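Local coordinates for Mgp-operon protein 3 (PDB 6RJ1) that probably serves as a membrane-bound adhesin of the MgpC family, taking part in attachment of the human pathogen Mycoplasma pneumoniae to host cells, at residues V890-T896 / A914-N920; A801-V805 / W863-F867; G603-G607 / Y617-V621; L594-A599 / E684-R689. The contacts are given in a common frame with arbitrary orientation. Residue numbers count along the deposited sequence, not the author numbering.

Interaction 1: V890-T896 / A914-N920; sequences VITVSRT and AALAVQN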
loop_
_atom_site.group_PDB
_atom_site.type_symbol
_atom_site.label_atom_id
_atom_site.label_comp_id
_atom_site.label_asym_id
_atom_site.label_seq_id
_atom_site.Cartn_x
_atom_site.Cartn_y
_atom_site.Cartn_z
ATOM N N VAL A 890 -20.962 8.443 5.921
ATOM C CA VAL A 890 -20.052 9.587 5.817
ATOM C C VAL A 890 -19.322 9.838 7.151
ATOM O O VAL A 890 -19.958 9.925 8.210
ATOM C CB VAL A 890 -20.738 10.873 5.260
ATOM C CG1 VAL A 890 -19.714 11.943 4.893
ATOM C CG2 VAL A 890 -21.622 10.562 4.056
ATOM N N ILE A 891 -17.986 9.959 7.080
ATOM C CA ILE A 891 -17.130 10.261 8.228
ATOM C C ILE A 891 -16.607 11.702 8.118
ATOM O O ILE A 891 -16.219 12.138 7.039
ATOM C CB ILE A 891 -15.996 9.210 8.396
ATOM C CG1 ILE A 891 -16.547 7.916 9.040
ATOM C CG2 ILE A 891 -14.791 9.770 9.186
ATOM C CD1 ILE A 891 -15.618 6.686 9.016
ATOM N N THR A 892 -16.614 12.433 9.228
ATOM C CA THR A 892 -16.081 13.788 9.301
ATOM C C THR A 892 -14.757 13.742 10.057
ATOM O O THR A 892 -14.679 13.134 11.129
ATOM C CB THR A 892 -17.099 14.739 9.953
ATOM O OG1 THR A 892 -18.226 14.836 9.095
ATOM C CG2 THR A 892 -16.538 16.141 10.189
ATOM N N VAL A 893 -13.721 14.383 9.503
ATOM C CA VAL A 893 -12.427 14.464 10.167
ATOM C C VAL A 893 -12.155 15.926 10.556
ATOM O O VAL A 893 -12.239 16.818 9.717
ATOM C CB VAL A 893 -11.276 13.781 9.390
ATOM C CG1 VAL A 893 -9.952 13.944 10.125
ATOM C CG2 VAL A 893 -11.570 12.297 9.172
ATOM N N SER A 894 -11.882 16.167 11.842
ATOM C CA SER A 894 -11.628 17.504 12.372
ATOM C C SER A 894 -10.267 17.570 13.054
ATOM O O SER A 894 -9.770 16.555 13.527
ATOM C CB SER A 894 -12.724 17.892 13.360
ATOM O OG SER A 894 -12.987 16.868 14.307
ATOM N N ARG A 895 -9.675 18.768 13.118
ATOM C CA ARG A 895 -8.389 18.992 13.778
ATOM C C ARG A 895 -8.571 19.049 15.294
ATOM O O ARG A 895 -9.585 19.559 15.777
ATOM C CB ARG A 895 -7.769 20.311 13.303
ATOM C CG ARG A 895 -7.140 20.268 11.931
ATOM C CD ARG A 895 -6.571 21.626 11.580
ATOM N NE ARG A 895 -5.772 21.593 10.353
ATOM C CZ ARG A 895 -6.267 21.707 9.124
ATOM N NH1 ARG A 895 -7.570 21.846 8.937
ATOM N NH2 ARG A 895 -5.462 21.669 8.073
ATOM N N THR A 896 -7.581 18.540 16.046
ATOM C CA THR A 896 -7.546 18.565 17.518
ATOM C C THR A 896 -6.130 18.909 17.987
ATOM O O THR A 896 -5.161 18.628 17.279
ATOM C CB THR A 896 -8.026 17.229 18.152
ATOM O OG1 THR A 896 -7.213 16.145 17.711
ATOM C CG2 THR A 896 -9.506 16.929 17.901
ATOM N N ALA A 914 -3.218 16.440 16.334
ATOM C CA ALA A 914 -4.001 15.272 15.943
ATOM C C ALA A 914 -5.295 15.579 15.185
ATOM O O ALA A 914 -5.686 16.737 15.039
ATOM C CB ALA A 914 -4.293 14.420 17.172
ATOM N N ALA A 915 -5.934 14.517 14.685
ATOM C CA ALA A 915 -7.196 14.543 13.960
ATOM C C ALA A 915 -8.246 13.730 14.728
ATOM O O ALA A 915 -7.902 12.971 15.631
ATOM C CB ALA A 915 -7.004 13.974 12.564
ATOM N N LEU A 916 -9.524 13.905 14.382
ATOM C CA LEU A 916 -10.632 13.206 15.023
ATOM C C LEU A 916 -11.630 12.782 13.960
ATOM O O LEU A 916 -12.163 13.635 13.257
ATOM C CB LEU A 916 -11.289 14.120 16.076
ATOM C CG LEU A 916 -12.231 13.452 17.074
ATOM C CD1 LEU A 916 -11.465 12.796 18.213
ATOM C CD2 LEU A 916 -13.201 14.450 17.631
ATOM N N ALA A 917 -11.841 11.465 13.814
ATOM C CA ALA A 917 -12.759 10.889 12.833
ATOM C C ALA A 917 -14.028 10.398 13.497
ATOM O O ALA A 917 -13.957 9.646 14.475
ATOM C CB ALA A 917 -12.092 9.748 12.092
ATOM N N VAL A 918 -15.187 10.826 12.977
ATOM C CA VAL A 918 -16.505 10.454 13.502
ATOM C C VAL A 918 -17.543 10.278 12.395
ATOM O O VAL A 918 -17.547 11.037 11.426
ATOM C CB VAL A 918 -17.047 11.425 14.602
ATOM C CG1 VAL A 918 -16.452 11.132 15.969
ATOM C CG2 VAL A 918 -16.866 12.894 14.224
ATOM N N GLN A 919 -18.452 9.299 12.575
ATOM C CA GLN A 919 -19.596 9.050 11.699
ATOM C C GLN A 919 -20.516 10.241 11.987
ATOM O O GLN A 919 -20.983 10.405 13.114
ATOM C CB GLN A 919 -20.259 7.716 12.067
ATOM C CG GLN A 919 -20.009 6.631 11.044
ATOM C CD GLN A 919 -21.291 6.113 10.432
ATOM O OE1 GLN A 919 -21.577 4.907 10.489
ATOM N NE2 GLN A 919 -22.092 7.005 9.824
ATOM N N ASN A 920 -20.661 11.133 11.000
ATOM C CA ASN A 920 -21.338 12.420 11.146
ATOM C C ASN A 920 -22.881 12.428 11.179
ATOM O O ASN A 920 -23.448 13.476 11.465
ATOM C CB ASN A 920 -20.858 13.382 10.061
ATOM C CG ASN A 920 -21.066 12.951 8.624
ATOM O OD1 ASN A 920 -22.025 12.255 8.263
ATOM N ND2 ASN A 920 -20.173 13.395 7.759
#
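Three antiparallel hydrogen-bonded pairs supply most of the polar contacts between 890-896 and 914-920. In the first, Thr892 N reaches Val918 O (2.8 Å) and Val918 N returns to Thr892 O (3.0 Å). Ser894 N to Leu916 O (2.9 Å) and Leu916 N to Ser894 O (2.8 Å) form the second, and Ser894 OG adds a weak bond to Leu916 O (3.5 Å). The third is lopsided: Thr896 N to Ala914 O is 2.8 Å, whereas Ala914 N to Thr896 O (3.1 Å, 131° at the hydrogen) is weak. Asn920 N closes the other end on Val890 O (3.1 Å). Asn920 ND2 donates to Thr892 OG1 at 2.8 Å, while Thr892 OG1 also bonds to Gly961 O and Asn920 OD1 to Ile922 N. Strand 888-896 is an inner strand of an antiparallel sheet, since Ile891 and Val893 also pair through their backbones with Tyr865 and Trp863 of strand 862-868, consistent with a blade of the beta-propeller suggested by the family. On one face, Val893 CG1 lies 3.8 Å from Ala915 CB, and Val893 CG2 lies 3.9 Å from Ala917 CB. Arg895 turns its guanidinium to Tyr856 OH, and Glu843 OE2 accepts from Gln919 N.

Interaction 2: A801-V805 / W863-F867; sequences AVLLV and WFYTF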
loop_
_atom_site.group_PDB
_atom_site.type_symbol
_atom_site.label_atom_id
_atom_site.label_comp_id
_atom_site.label_asym_id
_atom_site.label_seq_id
_atom_site.Cartn_x
_atom_site.Cartn_y
_atom_site.Cartn_z
ATOM N N ALA A 801 -2.366 16.872 6.073
ATOM C CA ALA A 801 -2.995 15.871 5.228
ATOM C C ALA A 801 -3.523 14.803 6.148
ATOM O O ALA A 801 -2.897 14.494 7.166
ATOM C CB ALA A 801 -1.992 15.274 4.264
ATOM N N VAL A 802 -4.704 14.285 5.844
ATOM C CA VAL A 802 -5.258 13.223 6.673
ATOM C C VAL A 802 -5.564 12.010 5.819
ATOM O O VAL A 802 -5.734 12.132 4.605
ATOM C CB VAL A 802 -6.451 13.627 7.597
ATOM C CG1 VAL A 802 -6.094 14.779 8.539
ATOM C CG2 VAL A 802 -7.710 13.925 6.801
ATOM N N LEU A 803 -5.609 10.843 6.453
ATOM C CA LEU A 803 -5.947 9.575 5.808
ATOM C C LEU A 803 -6.535 8.608 6.827
ATOM O O LEU A 803 -6.262 8.708 8.033
ATOM C CB LEU A 803 -4.755 8.943 5.051
ATOM C CG LEU A 803 -3.623 8.366 5.886
ATOM C CD1 LEU A 803 -3.205 7.015 5.368
ATOM C CD2 LEU A 803 -2.462 9.328 5.976
ATOM N N LEU A 804 -7.355 7.686 6.335
ATOM C CA LEU A 804 -7.997 6.680 7.161
ATOM C C LEU A 804 -7.242 5.371 7.040
ATOM O O LEU A 804 -6.840 4.972 5.935
ATOM C CB LEU A 804 -9.464 6.523 6.721
ATOM C CG LEU A 804 -10.558 7.200 7.578
ATOM C CD1 LEU A 804 -10.193 8.624 8.003
ATOM C CD2 LEU A 804 -11.868 7.223 6.843
ATOM N N VAL A 805 -6.990 4.742 8.189
ATOM C CA VAL A 805 -6.330 3.437 8.324
ATOM C C VAL A 805 -7.225 2.528 9.171
ATOM O O VAL A 805 -8.219 3.001 9.734
ATOM C CB VAL A 805 -4.874 3.506 8.868
ATOM C CG1 VAL A 805 -3.936 4.167 7.862
ATOM C CG2 VAL A 805 -4.802 4.185 10.234
ATOM N N TRP A 863 -12.697 17.660 6.764
ATOM C CA TRP A 863 -12.618 16.645 5.731
ATOM C C TRP A 863 -13.888 15.794 5.828
ATOM O O TRP A 863 -14.360 15.506 6.938
ATOM C CB TRP A 863 -11.397 15.747 5.958
ATOM C CG TRP A 863 -10.063 16.375 5.690
ATOM C CD1 TRP A 863 -9.337 16.288 4.538
ATOM C CD2 TRP A 863 -9.218 17.032 6.648
ATOM N NE1 TRP A 863 -8.108 16.883 4.704
ATOM C CE2 TRP A 863 -8.003 17.341 5.992
ATOM C CE3 TRP A 863 -9.364 17.383 8.005
ATOM C CZ2 TRP A 863 -6.951 18.007 6.637
ATOM C CZ3 TRP A 863 -8.327 18.054 8.639
ATOM C CH2 TRP A 863 -7.134 18.352 7.961
ATOM N N PHE A 864 -14.435 15.391 4.669
ATOM C CA PHE A 864 -15.615 14.538 4.593
ATOM C C PHE A 864 -15.308 13.315 3.750
ATOM O O PHE A 864 -14.940 13.448 2.582
ATOM C CB PHE A 864 -16.834 15.315 4.072
ATOM C CG PHE A 864 -17.274 16.440 4.976
ATOM C CD1 PHE A 864 -18.023 16.185 6.120
ATOM C CD2 PHE A 864 -16.945 17.758 4.682
ATOM C CE1 PHE A 864 -18.420 17.228 6.961
ATOM C CE2 PHE A 864 -17.342 18.800 5.525
ATOM C CZ PHE A 864 -18.079 18.529 6.658
ATOM N N TYR A 865 -15.405 12.126 4.366
ATOM C CA TYR A 865 -15.132 10.828 3.737
ATOM C C TYR A 865 -16.434 10.119 3.418
ATOM O O TYR A 865 -17.165 9.733 4.334
ATOM C CB TYR A 865 -14.256 9.960 4.645
ATOM C CG TYR A 865 -12.808 10.385 4.681
ATOM C CD1 TYR A 865 -12.397 11.473 5.454
ATOM C CD2 TYR A 865 -11.840 9.693 3.958
ATOM C CE1 TYR A 865 -11.061 11.883 5.473
ATOM C CE2 TYR A 865 -10.502 10.081 3.984
ATOM C CZ TYR A 865 -10.116 11.178 4.741
ATOM O OH TYR A 865 -8.799 11.567 4.758
ATOM N N THR A 866 -16.736 9.981 2.119
ATOM C CA THR A 866 -17.950 9.330 1.650
ATOM C C THR A 866 -17.666 7.875 1.319
ATOM O O THR A 866 -16.735 7.571 0.578
ATOM C CB THR A 866 -18.589 10.126 0.512
ATOM O OG1 THR A 866 -18.763 11.482 0.937
ATOM C CG2 THR A 866 -19.929 9.557 0.080
ATOM N N PHE A 867 -18.465 6.983 1.895
ATOM C CA PHE A 867 -18.365 5.538 1.703
ATOM C C PHE A 867 -19.628 5.020 1.036
ATOM O O PHE A 867 -20.730 5.253 1.531
ATOM C CB PHE A 867 -18.161 4.850 3.057
ATOM C CG PHE A 867 -16.800 5.132 3.642
ATOM C CD1 PHE A 867 -15.717 4.309 3.348
ATOM C CD2 PHE A 867 -16.597 6.220 4.489
ATOM C CE1 PHE A 867 -14.457 4.570 3.880
ATOM C CE2 PHE A 867 -15.333 6.478 5.018
ATOM C CZ PHE A 867 -14.272 5.661 4.695
#
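Small aliphatic knobs on 801-805 fill the gaps between three aromatic rings that project from alternate residues of 863-867. Val802 CG2 sits almost exactly on the indole of Trp863, 3.4 Å from the centroid of the five-membered ring and 6° off its normal, a clear CH-pi contact. The same methyl also meets the edge of Tyr865, Val802 CG2 being 4.1 Å from Tyr865 CE1 and 3.3 Å from Tyr865 OH, so it is wedged between the two rings. Because the strand axes pass 9.6 Å apart at 32°, with no hydrogen bond between them, this is aligned face-to-face packing of two separate antiparallel sheets, as between neighbouring blades of a beta-propeller. One step on, Leu804 repeats the pattern: CD1 lies over the face of Tyr865, 4.1 Å from its centroid and 9° off the normal, and Leu804 CD2 touches the edge of Phe867 at CZ (3.6 Å). Tyr865 reaches past Val802 to hydrogen-bond Gly781 O through its hydroxyl, and Val893 closes in on both Val802 and Tyr865 from strand 888-896.

Interaction 3: G603-G607 / Y617-V621; sequences GPING and YVTPV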
loop_
_atom_site.group_PDB
_atom_site.type_symbol
_atom_site.label_atom_id
_atom_site.label_comp_id
_atom_site.label_asym_id
_atom_site.label_seq_id
_atom_site.Cartn_x
_atom_site.Cartn_y
_atom_site.Cartn_z
ATOM N N GLY A 603 20.033 -9.320 10.440
ATOM C CA GLY A 603 19.481 -10.669 10.418
ATOM C C GLY A 603 18.565 -10.958 11.584
ATOM O O GLY A 603 18.296 -10.062 12.389
ATOM N N PRO A 604 18.073 -12.210 11.714
ATOM C CA PRO A 604 17.134 -12.526 12.812
ATOM C C PRO A 604 17.700 -12.401 14.235
ATOM O O PRO A 604 18.916 -12.453 14.434
ATOM C CB PRO A 604 16.684 -13.961 12.503
ATOM C CG PRO A 604 17.090 -14.224 11.110
ATOM C CD PRO A 604 18.290 -13.379 10.842
ATOM N N ILE A 605 16.803 -12.213 15.223
ATOM C CA ILE A 605 17.124 -12.085 16.651
ATOM C C ILE A 605 15.912 -12.433 17.527
ATOM O O ILE A 605 16.059 -13.101 18.547
ATOM C CB ILE A 605 17.760 -10.695 17.021
ATOM C CG1 ILE A 605 18.454 -10.734 18.414
ATOM C CG2 ILE A 605 16.760 -9.522 16.899
ATOM C CD1 ILE A 605 19.599 -9.791 18.595
ATOM N N ASN A 606 14.727 -11.964 17.129
ATOM C CA ASN A 606 13.482 -12.142 17.863
ATOM C C ASN A 606 12.881 -13.528 17.710
ATOM O O ASN A 606 13.024 -14.185 16.678
ATOM C CB ASN A 606 12.470 -11.044 17.498
ATOM C CG ASN A 606 12.943 -9.649 17.841
ATOM O OD1 ASN A 606 13.764 -9.436 18.737
ATOM N ND2 ASN A 606 12.442 -8.663 17.131
ATOM N N GLY A 607 12.217 -13.939 18.773
ATOM C CA GLY A 607 11.547 -15.219 18.923
ATOM C C GLY A 607 11.087 -15.353 20.356
ATOM O O GLY A 607 11.193 -14.390 21.118
ATOM N N TYR A 617 8.218 -11.996 22.940
ATOM C CA TYR A 617 8.574 -12.378 21.576
ATOM C C TYR A 617 9.720 -11.518 21.002
ATOM O O TYR A 617 10.074 -11.665 19.840
ATOM C CB TYR A 617 7.330 -12.407 20.673
ATOM C CG TYR A 617 6.478 -13.640 20.892
ATOM C CD1 TYR A 617 6.802 -14.852 20.289
ATOM C CD2 TYR A 617 5.349 -13.596 21.701
ATOM C CE1 TYR A 617 6.020 -15.989 20.481
ATOM C CE2 TYR A 617 4.559 -14.729 21.907
ATOM C CZ TYR A 617 4.898 -15.924 21.291
ATOM O OH TYR A 617 4.131 -17.049 21.489
ATOM N N VAL A 618 10.332 -10.674 21.851
ATOM C CA VAL A 618 11.443 -9.779 21.507
ATOM C C VAL A 618 12.690 -10.134 22.314
ATOM O O VAL A 618 12.582 -10.676 23.418
ATOM C CB VAL A 618 11.117 -8.273 21.677
ATOM C CG1 VAL A 618 11.745 -7.456 20.563
ATOM C CG2 VAL A 618 9.622 -8.004 21.763
ATOM N N THR A 619 13.869 -9.780 21.780
ATOM C CA THR A 619 15.161 -10.034 22.408
ATOM C C THR A 619 15.364 -9.223 23.691
ATOM O O THR A 619 15.067 -8.026 23.712
ATOM C CB THR A 619 16.312 -9.850 21.403
ATOM O OG1 THR A 619 17.545 -10.148 22.052
ATOM C CG2 THR A 619 16.370 -8.445 20.791
ATOM N N PRO A 620 15.883 -9.848 24.768
ATOM C CA PRO A 620 16.133 -9.085 26.003
ATOM C C PRO A 620 17.446 -8.295 25.954
ATOM O O PRO A 620 17.661 -7.441 26.806
ATOM C CB PRO A 620 16.121 -10.154 27.101
ATOM C CG PRO A 620 16.035 -11.499 26.377
ATOM C CD PRO A 620 16.286 -11.258 24.928
ATOM N N VAL A 621 18.322 -8.581 24.967
ATOM C CA VAL A 621 19.594 -7.877 24.745
ATOM C C VAL A 621 19.733 -7.443 23.273
ATOM O O VAL A 621 19.430 -8.214 22.359
ATOM C CB VAL A 621 20.865 -8.596 25.271
ATOM C CG1 VAL A 621 20.929 -8.567 26.797
ATOM C CG2 VAL A 621 20.968 -10.014 24.748
#
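The side-chain amide of Asn606 makes the main polar link: Asn606 OD1 accepts from Thr619 N at 3.1 Å, with 149° at the hydrogen. Its other end is engaged as well, since Asn606 ND2 donates to Ser580 OG and Thr582 O, which tie the pair to a third part of the chain. Alongside, Gly607 N to Tyr617 O (3.3 Å) is only a weak hydrogen bond, its 120° angle being far from linear. The carbonyls Gly607 O and Tyr617 O stand 3.2 Å apart as two acceptors, and a CA-H...O contact from Tyr617 CA to Gly607 O (3.3 Å) lies beside them. Within 617-621, Thr619 OG1 donates to Val621 O at 2.7 Å and so holds the turn through Pro620. Packing then spreads outward: Ile605 CG1 meets Thr619 CB at 3.8 Å, Asn606 OD1 lies 3.4 Å from Val618 CG1, and the ring of Tyr617 meets Phe670 of helix 666-673. CA distances of 4.8 Å (Asn606 to Val618) and 4.9 Å (Gly607 to Tyr617) bring Asn606-Gly607 alongside Tyr617-Val618 where the chain enters strand 609-611 and leaves strand 614-616, consistent with the base of a hairpin. With both segments lacking regular structure, the backbone contributes only one weak hydrogen bond across them, so the side-chain amide of Asn606 supplies the better-formed link.

Interaction 4: L594-A599 / E684-R689; sequences LVENTA and ERLPSR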
loop_
_atom_site.group_PDB
_atom_site.type_symbol
_atom_site.label_atom_id
_atom_site.label_comp_id
_atom_site.label_asym_id
_atom_site.label_seq_id
_atom_site.Cartn_x
_atom_site.Cartn_y
_atom_site.Cartn_z
ATOM N N LEU A 594 14.579 4.091 20.090
ATOM C CA LEU A 594 13.782 2.909 19.756
ATOM C C LEU A 594 13.881 2.547 18.284
ATOM O O LEU A 594 14.081 1.378 17.964
ATOM C CB LEU A 594 12.308 3.092 20.149
ATOM C CG LEU A 594 11.957 3.042 21.633
ATOM C CD1 LEU A 594 10.556 3.541 21.862
ATOM C CD2 LEU A 594 12.086 1.646 22.194
ATOM N N VAL A 595 13.752 3.543 17.392
ATOM C CA VAL A 595 13.792 3.317 15.945
ATOM C C VAL A 595 15.219 3.027 15.451
ATOM O O VAL A 595 15.383 2.339 14.440
ATOM C CB VAL A 595 13.081 4.419 15.113
ATOM C CG1 VAL A 595 11.599 4.484 15.463
ATOM C CG2 VAL A 595 13.747 5.787 15.279
ATOM N N GLU A 596 16.242 3.521 16.171
ATOM C CA GLU A 596 17.635 3.273 15.808
ATOM C C GLU A 596 18.198 2.020 16.498
ATOM O O GLU A 596 19.361 1.689 16.273
ATOM C CB GLU A 596 18.521 4.511 16.049
ATOM C CG GLU A 596 18.216 5.679 15.120
ATOM C CD GLU A 596 19.140 6.882 15.216
ATOM O OE1 GLU A 596 19.575 7.375 14.150
ATOM O OE2 GLU A 596 19.420 7.341 16.349
ATOM N N ASN A 597 17.377 1.307 17.314
ATOM C CA ASN A 597 17.789 0.070 17.990
ATOM C C ASN A 597 18.228 -0.971 16.973
ATOM O O ASN A 597 17.590 -1.158 15.948
ATOM C CB ASN A 597 16.705 -0.472 18.909
ATOM C CG ASN A 597 17.152 -1.659 19.721
ATOM O OD1 ASN A 597 16.879 -2.801 19.375
ATOM N ND2 ASN A 597 17.841 -1.421 20.827
ATOM N N THR A 598 19.353 -1.605 17.247
ATOM C CA THR A 598 20.053 -2.546 16.373
ATOM C C THR A 598 19.349 -3.932 16.225
ATOM O O THR A 598 19.653 -4.636 15.265
ATOM C CB THR A 598 21.496 -2.592 16.876
ATOM O OG1 THR A 598 22.273 -1.770 16.017
ATOM C CG2 THR A 598 22.085 -3.991 17.015
ATOM N N ALA A 599 18.401 -4.296 17.115
ATOM C CA ALA A 599 17.724 -5.599 17.050
ATOM C C ALA A 599 17.117 -5.919 15.684
ATOM O O ALA A 599 16.164 -5.264 15.246
ATOM C CB ALA A 599 16.682 -5.731 18.149
ATOM N N GLU A 684 6.531 1.509 26.977
ATOM C CA GLU A 684 6.679 1.985 25.608
ATOM C C GLU A 684 6.539 0.839 24.638
ATOM O O GLU A 684 7.078 -0.242 24.883
ATOM C CB GLU A 684 8.027 2.697 25.405
ATOM C CG GLU A 684 7.935 4.206 25.583
ATOM C CD GLU A 684 9.157 4.989 25.139
ATOM O OE1 GLU A 684 9.070 5.695 24.106
ATOM O OE2 GLU A 684 10.200 4.898 25.827
ATOM N N ARG A 685 5.802 1.072 23.537
ATOM C CA ARG A 685 5.607 0.085 22.486
ATOM C C ARG A 685 6.867 0.022 21.660
ATOM O O ARG A 685 7.369 1.055 21.217
ATOM C CB ARG A 685 4.401 0.424 21.602
ATOM C CG ARG A 685 3.994 -0.723 20.690
ATOM C CD ARG A 685 2.792 -0.389 19.844
ATOM N NE ARG A 685 3.081 0.655 18.860
ATOM C CZ ARG A 685 2.151 1.256 18.122
ATOM N NH1 ARG A 685 2.494 2.195 17.246
ATOM N NH2 ARG A 685 0.875 0.917 18.245
ATOM N N LEU A 686 7.398 -1.194 21.490
ATOM C CA LEU A 686 8.611 -1.451 20.722
ATOM C C LEU A 686 8.266 -1.483 19.235
ATOM O O LEU A 686 7.397 -2.254 18.814
ATOM C CB LEU A 686 9.298 -2.738 21.185
ATOM C CG LEU A 686 9.726 -2.781 22.651
ATOM C CD1 LEU A 686 10.082 -4.186 23.063
ATOM C CD2 LEU A 686 10.865 -1.824 22.932
ATOM N N PRO A 687 8.873 -0.596 18.424
ATOM C CA PRO A 687 8.494 -0.553 17.010
ATOM C C PRO A 687 9.215 -1.543 16.112
ATOM O O PRO A 687 10.377 -1.893 16.349
ATOM C CB PRO A 687 8.814 0.887 16.614
ATOM C CG PRO A 687 9.977 1.270 17.501
ATOM C CD PRO A 687 9.895 0.428 18.748
ATOM N N SER A 688 8.516 -1.970 15.057
ATOM C CA SER A 688 9.060 -2.797 13.999
ATOM C C SER A 688 9.640 -1.787 12.998
ATOM O O SER A 688 9.157 -0.650 12.901
ATOM C CB SER A 688 7.966 -3.631 13.339
ATOM O OG SER A 688 8.362 -4.133 12.072
ATOM N N ARG A 689 10.690 -2.180 12.287
ATOM C CA ARG A 689 11.295 -1.290 11.320
ATOM C C ARG A 689 11.100 -1.818 9.890
ATOM O O ARG A 689 11.669 -1.260 8.954
ATOM C CB ARG A 689 12.775 -1.076 11.670
ATOM C CG ARG A 689 13.070 0.077 12.636
ATOM C CD ARG A 689 12.648 -0.163 14.082
ATOM N NE ARG A 689 13.254 -1.369 14.651
ATOM C CZ ARG A 689 14.408 -1.393 15.309
ATOM N NH1 ARG A 689 14.884 -2.536 15.783
ATOM N NH2 ARG A 689 15.095 -0.274 15.498
#
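Leu594, in helix 591-595, leads with its side chain: CB packs on Pro687 CD (3.9 Å), CD2 on Leu686 CD2 (3.8 Å), and CD1 reaches Glu684 OE1 (3.4 Å). Val595 extends this apolar patch, its CG1 lying 4.1 Å from Pro687 CG, and turns its carbonyl to the guanidinium of Arg689 through a weak hydrogen bond from NH2 to Val595 O (2.8 Å, 141°). At Asn597 the guanidinium takes a second carbonyl, with Arg689 NH2 to Asn597 O at 2.7 Å and a weak bond from Arg689 NH1 to Asn597 O at 3.0 Å. Asn597 OD1 accepts from Ala599 N (3.1 Å), forming an Asx turn, and from Gly584 N. Ala599 brings its own O within 3.1 Å of Arg689 NH1. Beyond the two segments, Arg689 bonds to Thr581 O through NE and makes a cation-pi contact with Phe508. Arg689 thus joins helix 591-595 and the Asx turn that follows to the loop before strand 693-699, within the MgpC adhesin region, a family grouped with the beta-propellers.

The four contacts form two groups on different parts of the chain. Interactions 3 and 4, with centres 11 Å apart, both belong to the MgpC adhesin region and touch through packing such as Thr619 CG2 on Ala599 CB (3.8 Å). Both segments of interaction 3 fall, in sequence, between the two halves of interaction 4, so a short loop closure sits within a longer one. Interactions 2 and 1 follow in series, with centres 8 Å apart; adjacent strands 862-868 and 888-896 of one antiparallel sheet join them, Ile891 O lying 2.8 Å from Tyr865 N. Centres of the two groups are 29 to 38 Å apart, so the sheet contacts and the loop contacts belong to separate regions of this probable adhesin.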